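Local structure of lactose Operon Repressor (Escherichia coli, 1JYE) at residues S158-S162 with Q291-L296; H173-H179 with T328-P332; A183-G187 with L198-H202. The protein represses transcription of the lac operon by binding operator DNA, and gives up the operator when an inducer sugar occupies its core domain. The protein carries 1 engineered substitution. The contacts are given in a common frame with arbitrary orientation. Numbering follows the deposited sequence.

Interaction 1: S158-S162 with Q291-L296; sequences SIIFS and QDFRLL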
ATOM      1  N   SER A 158      -8.549  13.816  18.925  1.00 15.70           N
ATOM      2  CA  SER A 158      -7.746  12.816  18.243  1.00 15.19           C
ATOM      3  C   SER A 158      -8.158  11.380  18.516  1.00 15.06           C
ATOM      4  O   SER A 158      -8.898  11.089  19.452  1.00 14.09           O
ATOM      5  CB  SER A 158      -6.280  12.974  18.655  1.00 14.46           C
ATOM      6  OG  SER A 158      -6.129  12.741  20.051  1.00 15.85           O
ATOM      7  N   ILE A 159      -7.672  10.492  17.659  1.00 13.97           N
ATOM      8  CA  ILE A 159      -7.892   9.062  17.804  1.00 13.73           C
ATOM      9  C   ILE A 159      -6.581   8.438  17.372  1.00 14.16           C
ATOM     10  O   ILE A 159      -6.150   8.626  16.231  1.00 13.89           O
ATOM     11  CB  ILE A 159      -8.989   8.510  16.870  1.00 12.93           C
ATOM     12  CG1 ILE A 159     -10.294   9.286  17.057  1.00 14.56           C
ATOM     13  CG2 ILE A 159      -9.200   7.023  17.175  1.00 12.37           C
ATOM     14  CD1 ILE A 159     -11.389   8.882  16.074  1.00 15.57           C
ATOM     15  N   ILE A 160      -5.921   7.728  18.279  1.00 13.03           N
ATOM     16  CA  ILE A 160      -4.675   7.073  17.920  1.00 13.03           C
ATOM     17  C   ILE A 160      -4.638   5.694  18.553  1.00 13.35           C
ATOM     18  O   ILE A 160      -5.436   5.385  19.438  1.00 14.53           O
ATOM     19  CB  ILE A 160      -3.422   7.865  18.385  1.00 15.28           C
ATOM     20  CG1 ILE A 160      -3.310   7.838  19.910  1.00 15.11           C
ATOM     21  CG2 ILE A 160      -3.484   9.298  17.860  1.00 14.95           C
ATOM     22  CD1 ILE A 160      -1.995   8.401  20.421  1.00 19.71           C
ATOM     23  N   PHE A 161      -3.724   4.860  18.076  1.00 14.44           N
ATOM     24  CA  PHE A 161      -3.568   3.519  18.617  1.00 13.41           C
ATOM     25  C   PHE A 161      -2.728   3.596  19.885  1.00 14.20           C
ATOM     26  O   PHE A 161      -1.909   4.503  20.044  1.00 14.39           O
ATOM     27  CB  PHE A 161      -2.883   2.619  17.593  1.00 13.85           C
ATOM     28  CG  PHE A 161      -3.751   2.274  16.425  1.00 16.65           C
ATOM     29  CD1 PHE A 161      -4.852   1.440  16.590  1.00 16.85           C
ATOM     30  CD2 PHE A 161      -3.484   2.797  15.165  1.00 17.62           C
ATOM     31  CE1 PHE A 161      -5.683   1.127  15.509  1.00 18.30           C
ATOM     32  CE2 PHE A 161      -4.306   2.491  14.078  1.00 19.64           C
ATOM     33  CZ  PHE A 161      -5.408   1.655  14.255  1.00 17.78           C
ATOM     34  N   SER A 162      -2.934   2.649  20.790  1.00 14.46           N
ATOM     35  CA  SER A 162      -2.177   2.631  22.034  1.00 14.92           C
ATOM     36  C   SER A 162      -0.726   2.202  21.816  1.00 15.16           C
ATOM     37  O   SER A 162      -0.435   1.014  21.666  1.00 16.39           O
ATOM     38  CB  SER A 162      -2.834   1.690  23.043  1.00 16.18           C
ATOM     39  OG  SER A 162      -2.066   1.633  24.237  1.00 17.78           O
ATOM     40  N   GLN A 291      -2.571  -3.129  14.096  1.00 15.94           N
ATOM     41  CA  GLN A 291      -3.142  -1.790  14.195  1.00 16.27           C
ATOM     42  C   GLN A 291      -4.261  -1.830  13.160  1.00 15.47           C
ATOM     43  O   GLN A 291      -3.997  -1.880  11.960  1.00 16.41           O
ATOM     44  CB  GLN A 291      -2.138  -0.703  13.807  1.00 17.75           C
ATOM     45  CG  GLN A 291      -0.921  -0.607  14.711  1.00 18.86           C
ATOM     46  CD  GLN A 291      -0.226   0.732  14.585  1.00 19.58           C
ATOM     47  OE1 GLN A 291      -0.433   1.629  15.406  1.00 21.83           O
ATOM     48  NE2 GLN A 291       0.588   0.885  13.546  1.00 19.11           N
ATOM     49  N   ASP A 292      -5.503  -1.814  13.629  1.00 15.39           N
ATOM     50  CA  ASP A 292      -6.661  -1.883  12.738  1.00 14.91           C
ATOM     51  C   ASP A 292      -6.935  -0.548  12.044  1.00 13.59           C
ATOM     52  O   ASP A 292      -7.795   0.224  12.468  1.00 13.64           O
ATOM     53  CB  ASP A 292      -7.881  -2.338  13.542  1.00 16.81           C
ATOM     54  CG  ASP A 292      -9.028  -2.794  12.662  1.00 17.77           C
ATOM     55  OD1 ASP A 292      -9.923  -3.489  13.185  1.00 20.42           O
ATOM     56  OD2 ASP A 292      -9.039  -2.456  11.458  1.00 18.39           O
ATOM     57  N   PHE A 293      -6.200  -0.288  10.966  1.00 14.00           N
ATOM     58  CA  PHE A 293      -6.342   0.961  10.226  1.00 15.09           C
ATOM     59  C   PHE A 293      -7.746   1.187   9.690  1.00 14.96           C
ATOM     60  O   PHE A 293      -8.210   2.325   9.610  1.00 15.55           O
ATOM     61  CB  PHE A 293      -5.338   1.012   9.070  1.00 14.99           C
ATOM     62  CG  PHE A 293      -3.904   0.932   9.510  1.00 17.52           C
ATOM     63  CD1 PHE A 293      -3.374   1.886  10.374  1.00 19.23           C
ATOM     64  CD2 PHE A 293      -3.086  -0.102   9.069  1.00 19.60           C
ATOM     65  CE1 PHE A 293      -2.048   1.810  10.794  1.00 19.54           C
ATOM     66  CE2 PHE A 293      -1.755  -0.186   9.485  1.00 20.31           C
ATOM     67  CZ  PHE A 293      -1.238   0.772  10.348  1.00 20.55           C
ATOM     68  N   ARG A 294      -8.428   0.109   9.319  1.00 16.18           N
ATOM     69  CA  ARG A 294      -9.782   0.234   8.801  1.00 16.96           C
ATOM     70  C   ARG A 294     -10.677   0.800   9.897  1.00 16.13           C
ATOM     71  O   ARG A 294     -11.487   1.698   9.657  1.00 15.66           O
ATOM     72  CB  ARG A 294     -10.314  -1.128   8.359  1.00 19.95           C
ATOM     73  CG  ARG A 294     -11.643  -1.055   7.625  1.00 26.57           C
ATOM     74  CD  ARG A 294     -12.409  -2.364   7.737  1.00 30.89           C
ATOM     75  NE  ARG A 294     -13.437  -2.313   8.777  1.00 37.14           N
ATOM     76  CZ  ARG A 294     -13.201  -2.127  10.074  1.00 38.53           C
ATOM     77  NH1 ARG A 294     -11.962  -1.973  10.518  1.00 42.60           N
ATOM     78  NH2 ARG A 294     -14.211  -2.086  10.930  1.00 38.17           N
ATOM     79  N   LEU A 295     -10.529   0.270  11.108  1.00 15.49           N
ATOM     80  CA  LEU A 295     -11.323   0.738  12.232  1.00 16.94           C
ATOM     81  C   LEU A 295     -11.024   2.211  12.510  1.00 15.26           C
ATOM     82  O   LEU A 295     -11.936   2.999  12.753  1.00 17.34           O
ATOM     83  CB  LEU A 295     -11.025  -0.097  13.479  1.00 19.02           C
ATOM     84  CG  LEU A 295     -11.768   0.319  14.751  1.00 21.17           C
ATOM     85  CD1 LEU A 295     -13.268   0.183  14.540  1.00 23.09           C
ATOM     86  CD2 LEU A 295     -11.309  -0.542  15.916  1.00 22.72           C
ATOM     87  N   LEU A 296      -9.749   2.580  12.468  1.00 14.08           N
ATOM     88  CA  LEU A 296      -9.360   3.967  12.715  1.00 14.41           C
ATOM     89  C   LEU A 296      -9.989   4.918  11.698  1.00 15.23           C
ATOM     90  O   LEU A 296     -10.580   5.933  12.068  1.00 14.15           O
ATOM     91  CB  LEU A 296      -7.836   4.107  12.669  1.00 13.44           C
ATOM     92  CG  LEU A 296      -7.295   5.532  12.812  1.00 13.95           C
ATOM     93  CD1 LEU A 296      -7.692   6.108  14.169  1.00 15.10           C
ATOM     94  CD2 LEU A 296      -5.781   5.516  12.659  1.00 15.73           C
TER
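A buried, mainly apolar contact joins strand 158-161 to the first turn of helix 293-308 in the N-terminal subdomain of the periplasmic-binding-protein-like core, beside the strands that cross to the other subdomain. F161 dominates it, with 136 Å² covered. The F161 ring lies in a niche made by the turn leading into the helix: Q291 CB sits over one face in a CH-pi contact, 3.9 Å from the ring centroid and 13° off its normal, while D292 O approaches the ring edge, 3.3 Å from F161 CZ, and Q291 OE1 lies 3.3 Å from F161 CD2. F161 CE2 also meets L296 CD2 at 3.7 Å and F293 CD1 at 3.9 Å. Two residues earlier on the same side of the strand, I159 CG2 packs on L296 CD1 at 3.5 Å, so L296 serves both strand residues. D292 caps the helix: its OD2 accepts from L295 N (3.1 Å) and forms a salt bridge with R294 NH1 (3.1 Å), both bonds lying within the turn that packs on F161. Beyond the pair, F293 and L296 reach I79 of helix 74-89, and the amide of Q291 bonds D274 and a glycerol that may mark a pocket. Strand and helix meet without a polar pair between them, and I159 O is buried with no hydrogen-bond partner, so the attachment depends on close fit and apolar burial.

Interaction 2: H173-H179 with T328-P332; sequences HLVALGH and TTLAP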
ATOM      1  N   HIS A 173       6.687 -10.101  24.864  1.00 16.21           N
ATOM      2  CA  HIS A 173       6.667 -11.339  24.092  1.00 15.48           C
ATOM      3  C   HIS A 173       8.089 -11.899  23.992  1.00 15.52           C
ATOM      4  O   HIS A 173       8.321 -13.081  24.255  1.00 16.39           O
ATOM      5  CB  HIS A 173       6.103 -11.072  22.690  1.00 15.31           C
ATOM      6  CG  HIS A 173       6.070 -12.281  21.807  1.00 18.20           C
ATOM      7  ND1 HIS A 173       5.422 -13.445  22.162  1.00 18.71           N
ATOM      8  CD2 HIS A 173       6.592 -12.501  20.577  1.00 19.27           C
ATOM      9  CE1 HIS A 173       5.545 -14.329  21.187  1.00 20.07           C
ATOM     10  NE2 HIS A 173       6.250 -13.781  20.214  1.00 19.63           N
ATOM     11  N   LEU A 174       9.038 -11.043  23.621  1.00 15.07           N
ATOM     12  CA  LEU A 174      10.433 -11.448  23.487  1.00 15.89           C
ATOM     13  C   LEU A 174      11.040 -11.828  24.833  1.00 17.34           C
ATOM     14  O   LEU A 174      11.780 -12.807  24.934  1.00 16.70           O
ATOM     15  CB  LEU A 174      11.253 -10.325  22.844  1.00 15.84           C
ATOM     16  CG  LEU A 174      10.870 -10.028  21.388  1.00 14.24           C
ATOM     17  CD1 LEU A 174      11.693  -8.875  20.856  1.00 14.39           C
ATOM     18  CD2 LEU A 174      11.092 -11.281  20.542  1.00 14.66           C
ATOM     19  N   VAL A 175      10.725 -11.055  25.867  1.00 17.37           N
ATOM     20  CA  VAL A 175      11.252 -11.343  27.201  1.00 18.51           C
ATOM     21  C   VAL A 175      10.736 -12.690  27.703  1.00 19.69           C
ATOM     22  O   VAL A 175      11.500 -13.492  28.256  1.00 19.17           O
ATOM     23  CB  VAL A 175      10.860 -10.239  28.206  1.00 18.43           C
ATOM     24  CG1 VAL A 175      11.253 -10.652  29.626  1.00 20.26           C
ATOM     25  CG2 VAL A 175      11.561  -8.940  27.835  1.00 18.07           C
ATOM     26  N   ALA A 176       9.446 -12.937  27.496  1.00 19.05           N
ATOM     27  CA  ALA A 176       8.818 -14.180  27.927  1.00 20.70           C
ATOM     28  C   ALA A 176       9.441 -15.387  27.233  1.00 21.14           C
ATOM     29  O   ALA A 176       9.490 -16.477  27.803  1.00 20.78           O
ATOM     30  CB  ALA A 176       7.320 -14.133  27.654  1.00 20.86           C
ATOM     31  N   LEU A 177       9.908 -15.191  26.001  1.00 19.82           N
ATOM     32  CA  LEU A 177      10.539 -16.267  25.246  1.00 20.33           C
ATOM     33  C   LEU A 177      11.972 -16.511  25.711  1.00 20.76           C
ATOM     34  O   LEU A 177      12.583 -17.516  25.346  1.00 21.75           O
ATOM     35  CB  LEU A 177      10.527 -15.950  23.747  1.00 21.21           C
ATOM     36  CG  LEU A 177       9.174 -16.087  23.042  1.00 20.98           C
ATOM     37  CD1 LEU A 177       9.280 -15.548  21.623  1.00 20.76           C
ATOM     38  CD2 LEU A 177       8.740 -17.551  23.035  1.00 22.42           C
ATOM     39  N   GLY A 178      12.505 -15.589  26.512  1.00 20.35           N
ATOM     40  CA  GLY A 178      13.859 -15.742  27.025  1.00 20.01           C
ATOM     41  C   GLY A 178      14.927 -14.847  26.416  1.00 19.41           C
ATOM     42  O   GLY A 178      16.110 -14.981  26.734  1.00 19.92           O
ATOM     43  N   HIS A 179      14.527 -13.925  25.547  1.00 18.46           N
ATOM     44  CA  HIS A 179      15.488 -13.032  24.904  1.00 18.30           C
ATOM     45  C   HIS A 179      16.056 -11.968  25.838  1.00 19.56           C
ATOM     46  O   HIS A 179      15.323 -11.345  26.604  1.00 20.02           O
ATOM     47  CB  HIS A 179      14.842 -12.350  23.698  1.00 17.86           C
ATOM     48  CG  HIS A 179      14.568 -13.282  22.562  1.00 16.92           C
ATOM     49  ND1 HIS A 179      15.554 -13.721  21.706  1.00 17.23           N
ATOM     50  CD2 HIS A 179      13.426 -13.895  22.169  1.00 18.04           C
ATOM     51  CE1 HIS A 179      15.033 -14.568  20.836  1.00 16.25           C
ATOM     52  NE2 HIS A 179      13.744 -14.691  21.097  1.00 16.88           N
ATOM     53  N   THR A 328       8.014 -15.941  13.310  1.00 16.14           N
ATOM     54  CA  THR A 328       9.313 -15.286  13.414  1.00 16.31           C
ATOM     55  C   THR A 328       9.842 -15.079  14.828  1.00 16.15           C
ATOM     56  O   THR A 328      10.864 -14.416  15.010  1.00 15.93           O
ATOM     57  CB  THR A 328       9.286 -13.923  12.713  1.00 15.48           C
ATOM     58  OG1 THR A 328       8.254 -13.118  13.290  1.00 15.08           O
ATOM     59  CG2 THR A 328       9.009 -14.101  11.214  1.00 15.99           C
ATOM     60  N   THR A 329       9.157 -15.640  15.817  1.00 16.41           N
ATOM     61  CA  THR A 329       9.586 -15.503  17.206  1.00 19.25           C
ATOM     62  C   THR A 329       9.643 -16.842  17.935  1.00 20.66           C
ATOM     63  O   THR A 329       8.641 -17.554  18.053  1.00 21.02           O
ATOM     64  CB  THR A 329       8.662 -14.546  17.994  1.00 19.38           C
ATOM     65  OG1 THR A 329       7.291 -14.905  17.779  1.00 20.25           O
ATOM     66  CG2 THR A 329       8.888 -13.110  17.558  1.00 19.51           C
ATOM     67  N   LEU A 330      10.837 -17.171  18.415  1.00 20.92           N
ATOM     68  CA  LEU A 330      11.086 -18.408  19.145  1.00 21.38           C
ATOM     69  C   LEU A 330      12.064 -18.105  20.272  1.00 22.43           C
ATOM     70  O   LEU A 330      12.655 -17.025  20.313  1.00 21.31           O
ATOM     71  CB  LEU A 330      11.704 -19.458  18.218  1.00 22.71           C
ATOM     72  CG  LEU A 330      10.837 -20.011  17.086  1.00 23.61           C
ATOM     73  CD1 LEU A 330      11.697 -20.823  16.128  1.00 26.02           C
ATOM     74  CD2 LEU A 330       9.727 -20.867  17.669  1.00 26.10           C
ATOM     75  N   ALA A 331      12.232 -19.053  21.187  1.00 23.00           N
ATOM     76  CA  ALA A 331      13.171 -18.869  22.288  1.00 24.65           C
ATOM     77  C   ALA A 331      14.551 -18.693  21.658  1.00 26.40           C
ATOM     78  O   ALA A 331      14.814 -19.223  20.576  1.00 28.64           O
ATOM     79  CB  ALA A 331      13.156 -20.085  23.199  1.00 25.06           C
ATOM     80  N   PRO A 332      15.450 -17.948  22.317  1.00 26.88           N
ATOM     81  CA  PRO A 332      16.789 -17.742  21.756  1.00 28.16           C
ATOM     82  C   PRO A 332      17.609 -19.019  21.602  1.00 29.75           C
ATOM     83  O   PRO A 332      17.258 -20.034  22.240  1.00 30.49           O
ATOM     84  CB  PRO A 332      17.426 -16.757  22.735  1.00 27.80           C
ATOM     85  CG  PRO A 332      16.751 -17.083  24.029  1.00 27.24           C
ATOM     86  CD  PRO A 332      15.311 -17.259  23.610  1.00 27.06           C
TER
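P332, L177 and T329 bury the most surface where the last modelled residues run past the C-terminal end of helix 163-177. P332 lies on the imidazole of H179, with its CD over the ring face, 3.9 Å from the centroid and 8° off the normal, and this same P332 CD is 3.2 Å from L177 O. That carbonyl also receives a CA-H...O contact from A331 CA at 3.4 Å. The helix ends in a Schellman motif: H179 N bonds L174 O (3.0 Å) and G178 N bonds V175 O (2.9 Å), with G178 at phi 107°, a value a side chain would tolerate poorly. A CB there would also crowd P332 CD. The turn brings H179 round so that its NE2 donates to L330 O at 2.7 Å, while ND1 pairs with T240. L177 CD1 packs on T329 CB at 3.8 Å. One helical turn earlier, H173 NE2 and T329 OG1 share a hydrogen bond of 2.9 Å, and this hydroxyl also bonds T287.

Interaction 3: A183-G187 with L198-H202; sequences ALLAG and LAGWH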
ATOM      1  N   ALA A 183      17.788  -5.941  19.714  1.00 15.29           N
ATOM      2  CA  ALA A 183      18.124  -4.756  18.943  1.00 15.01           C
ATOM      3  C   ALA A 183      16.827  -4.079  18.521  1.00 13.97           C
ATOM      4  O   ALA A 183      15.800  -4.741  18.356  1.00 14.07           O
ATOM      5  CB  ALA A 183      18.949  -5.130  17.712  1.00 16.12           C
ATOM      6  N   LEU A 184      16.880  -2.762  18.360  1.00 14.03           N
ATOM      7  CA  LEU A 184      15.714  -1.984  17.964  1.00 14.48           C
ATOM      8  C   LEU A 184      15.921  -1.325  16.611  1.00 15.13           C
ATOM      9  O   LEU A 184      16.995  -0.798  16.328  1.00 14.95           O
ATOM     10  CB  LEU A 184      15.433  -0.880  18.989  1.00 14.64           C
ATOM     11  CG  LEU A 184      15.334  -1.270  20.466  1.00 14.71           C
ATOM     12  CD1 LEU A 184      15.079  -0.012  21.301  1.00 15.31           C
ATOM     13  CD2 LEU A 184      14.225  -2.285  20.665  1.00 15.69           C
ATOM     14  N   LEU A 185      14.894  -1.363  15.768  1.00 14.25           N
ATOM     15  CA  LEU A 185      14.958  -0.706  14.467  1.00 14.17           C
ATOM     16  C   LEU A 185      13.749   0.213  14.438  1.00 13.81           C
ATOM     17  O   LEU A 185      12.625  -0.220  14.175  1.00 14.82           O
ATOM     18  CB  LEU A 185      14.890  -1.718  13.318  1.00 16.38           C
ATOM     19  CG  LEU A 185      14.822  -1.092  11.917  1.00 18.05           C
ATOM     20  CD1 LEU A 185      15.925  -0.052  11.743  1.00 20.89           C
ATOM     21  CD2 LEU A 185      14.953  -2.189  10.869  1.00 21.55           C
ATOM     22  N   ALA A 186      13.995   1.486  14.728  1.00 13.30           N
ATOM     23  CA  ALA A 186      12.943   2.490  14.791  1.00 12.22           C
ATOM     24  C   ALA A 186      12.552   3.064  13.442  1.00 13.55           C
ATOM     25  O   ALA A 186      13.286   2.942  12.461  1.00 14.13           O
ATOM     26  CB  ALA A 186      13.379   3.626  15.721  1.00 14.65           C
ATOM     27  N   GLY A 187      11.378   3.684  13.410  1.00 14.58           N
ATOM     28  CA  GLY A 187      10.911   4.333  12.200  1.00 14.27           C
ATOM     29  C   GLY A 187      11.603   5.685  12.160  1.00 15.51           C
ATOM     30  O   GLY A 187      12.363   6.005  13.075  1.00 14.05           O
ATOM     31  N   LEU A 198       9.496   4.129  19.662  1.00 12.26           N
ATOM     32  CA  LEU A 198      10.851   3.919  20.158  1.00 12.61           C
ATOM     33  C   LEU A 198      10.923   4.173  21.665  1.00 12.03           C
ATOM     34  O   LEU A 198      11.552   3.407  22.397  1.00 12.55           O
ATOM     35  CB  LEU A 198      11.840   4.832  19.423  1.00 12.85           C
ATOM     36  CG  LEU A 198      13.309   4.735  19.859  1.00 12.62           C
ATOM     37  CD1 LEU A 198      13.790   3.290  19.773  1.00 13.79           C
ATOM     38  CD2 LEU A 198      14.159   5.639  18.970  1.00 13.48           C
ATOM     39  N   ALA A 199      10.275   5.238  22.129  1.00 12.42           N
ATOM     40  CA  ALA A 199      10.287   5.559  23.557  1.00 13.43           C
ATOM     41  C   ALA A 199       9.642   4.427  24.345  1.00 14.06           C
ATOM     42  O   ALA A 199      10.097   4.076  25.438  1.00 13.79           O
ATOM     43  CB  ALA A 199       9.546   6.865  23.811  1.00 14.98           C
ATOM     44  N   GLY A 200       8.578   3.864  23.781  1.00 14.63           N
ATOM     45  CA  GLY A 200       7.883   2.767  24.429  1.00 14.91           C
ATOM     46  C   GLY A 200       8.749   1.534  24.557  1.00 13.72           C
ATOM     47  O   GLY A 200       8.775   0.906  25.619  1.00 14.47           O
ATOM     48  N   TRP A 201       9.451   1.165  23.485  1.00 13.08           N
ATOM     49  CA  TRP A 201      10.318  -0.003  23.553  1.00 12.78           C
ATOM     50  C   TRP A 201      11.328   0.176  24.674  1.00 13.75           C
ATOM     51  O   TRP A 201      11.552  -0.737  25.462  1.00 14.45           O
ATOM     52  CB  TRP A 201      11.084  -0.222  22.251  1.00 13.92           C
ATOM     53  CG  TRP A 201      10.249  -0.749  21.145  1.00 12.00           C
ATOM     54  CD1 TRP A 201       9.146  -1.543  21.256  1.00 13.06           C
ATOM     55  CD2 TRP A 201      10.491  -0.584  19.747  1.00 13.29           C
ATOM     56  NE1 TRP A 201       8.685  -1.888  20.005  1.00 12.87           N
ATOM     57  CE2 TRP A 201       9.493  -1.311  19.062  1.00 12.87           C
ATOM     58  CE3 TRP A 201      11.456   0.106  19.005  1.00 14.87           C
ATOM     59  CZ2 TRP A 201       9.435  -1.368  17.665  1.00 14.12           C
ATOM     60  CZ3 TRP A 201      11.399   0.051  17.616  1.00 17.01           C
ATOM     61  CH2 TRP A 201      10.394  -0.684  16.963  1.00 14.41           C
ATOM     62  N   HIS A 202      11.943   1.352  24.737  1.00 13.13           N
ATOM     63  CA  HIS A 202      12.932   1.612  25.776  1.00 14.25           C
ATOM     64  C   HIS A 202      12.326   1.536  27.165  1.00 14.39           C
ATOM     65  O   HIS A 202      12.945   1.009  28.087  1.00 14.77           O
ATOM     66  CB  HIS A 202      13.584   2.978  25.560  1.00 14.57           C
ATOM     67  CG  HIS A 202      14.657   2.969  24.515  1.00 14.45           C
ATOM     68  ND1 HIS A 202      15.822   2.248  24.656  1.00 15.41           N
ATOM     69  CD2 HIS A 202      14.742   3.592  23.317  1.00 15.51           C
ATOM     70  CE1 HIS A 202      16.581   2.427  23.589  1.00 16.51           C
ATOM     71  NE2 HIS A 202      15.948   3.238  22.761  1.00 15.84           N
TER
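Side chains alternate along strand 182-186: L184 and A186 send CB toward helix 192-207, while L185 between them points to the other face of the sheet, where it touches Q228 of helix 222-234. L184, in its mt rotamer, spreads its two methyls over three helix residues: CD1 lies 3.9 Å from L198 CD1 and 3.7 Å from H202 CE1, and CD2 is 4.0 Å from W201 CE3. The strand and helix segments run nearly antiparallel, at 165° with axes 9.7 Å apart, as expected for the first strand and the helix of the beta-alpha-beta unit 182-186, 192-207, 214-217 in this Rossmann-like subdomain of the periplasmic-binding-protein-like core. W201, with chi1 m and chi2 near -30°, presents the edge of its indole to the backbone: CH2 is 3.6 Å from L185 O and CZ3 is 4.0 Å from A186 CA. L198 takes the tp rotamer, which carries its methyls back to the strand and puts CD2 3.9 Å from A186 CB. In H202, chi1 (-80°) and chi2 (-64°) put the imidazole face over L184 CD1, 3.8 Å from the ring centroid in a CH-pi contact, and leave NE2 bonded to E215 on strand 214-217.

How the interactions relate
Along the chain the order is 158-162, 173-179, 183-187, 198-202, 291-296, 328-332, so interactions 1 and 2 interlock and interaction 3 falls within the span of both. Interaction 1 lies in the N-terminal subdomain, next to the crossover, its centre about 20 Å from that of interaction 3 and about 27 Å from that of interaction 2. Interactions 2 and 3, with centres about 17 Å apart, belong to the other subdomain: helix 163-177 leads into strand 182-186, and L174 and W201 both reach L243 on the neighbouring strand 241-244. Strand 158-161 leads into helix 163-177, carrying the chain from the N-terminal subdomain into the other, and late chain returns to pack on both.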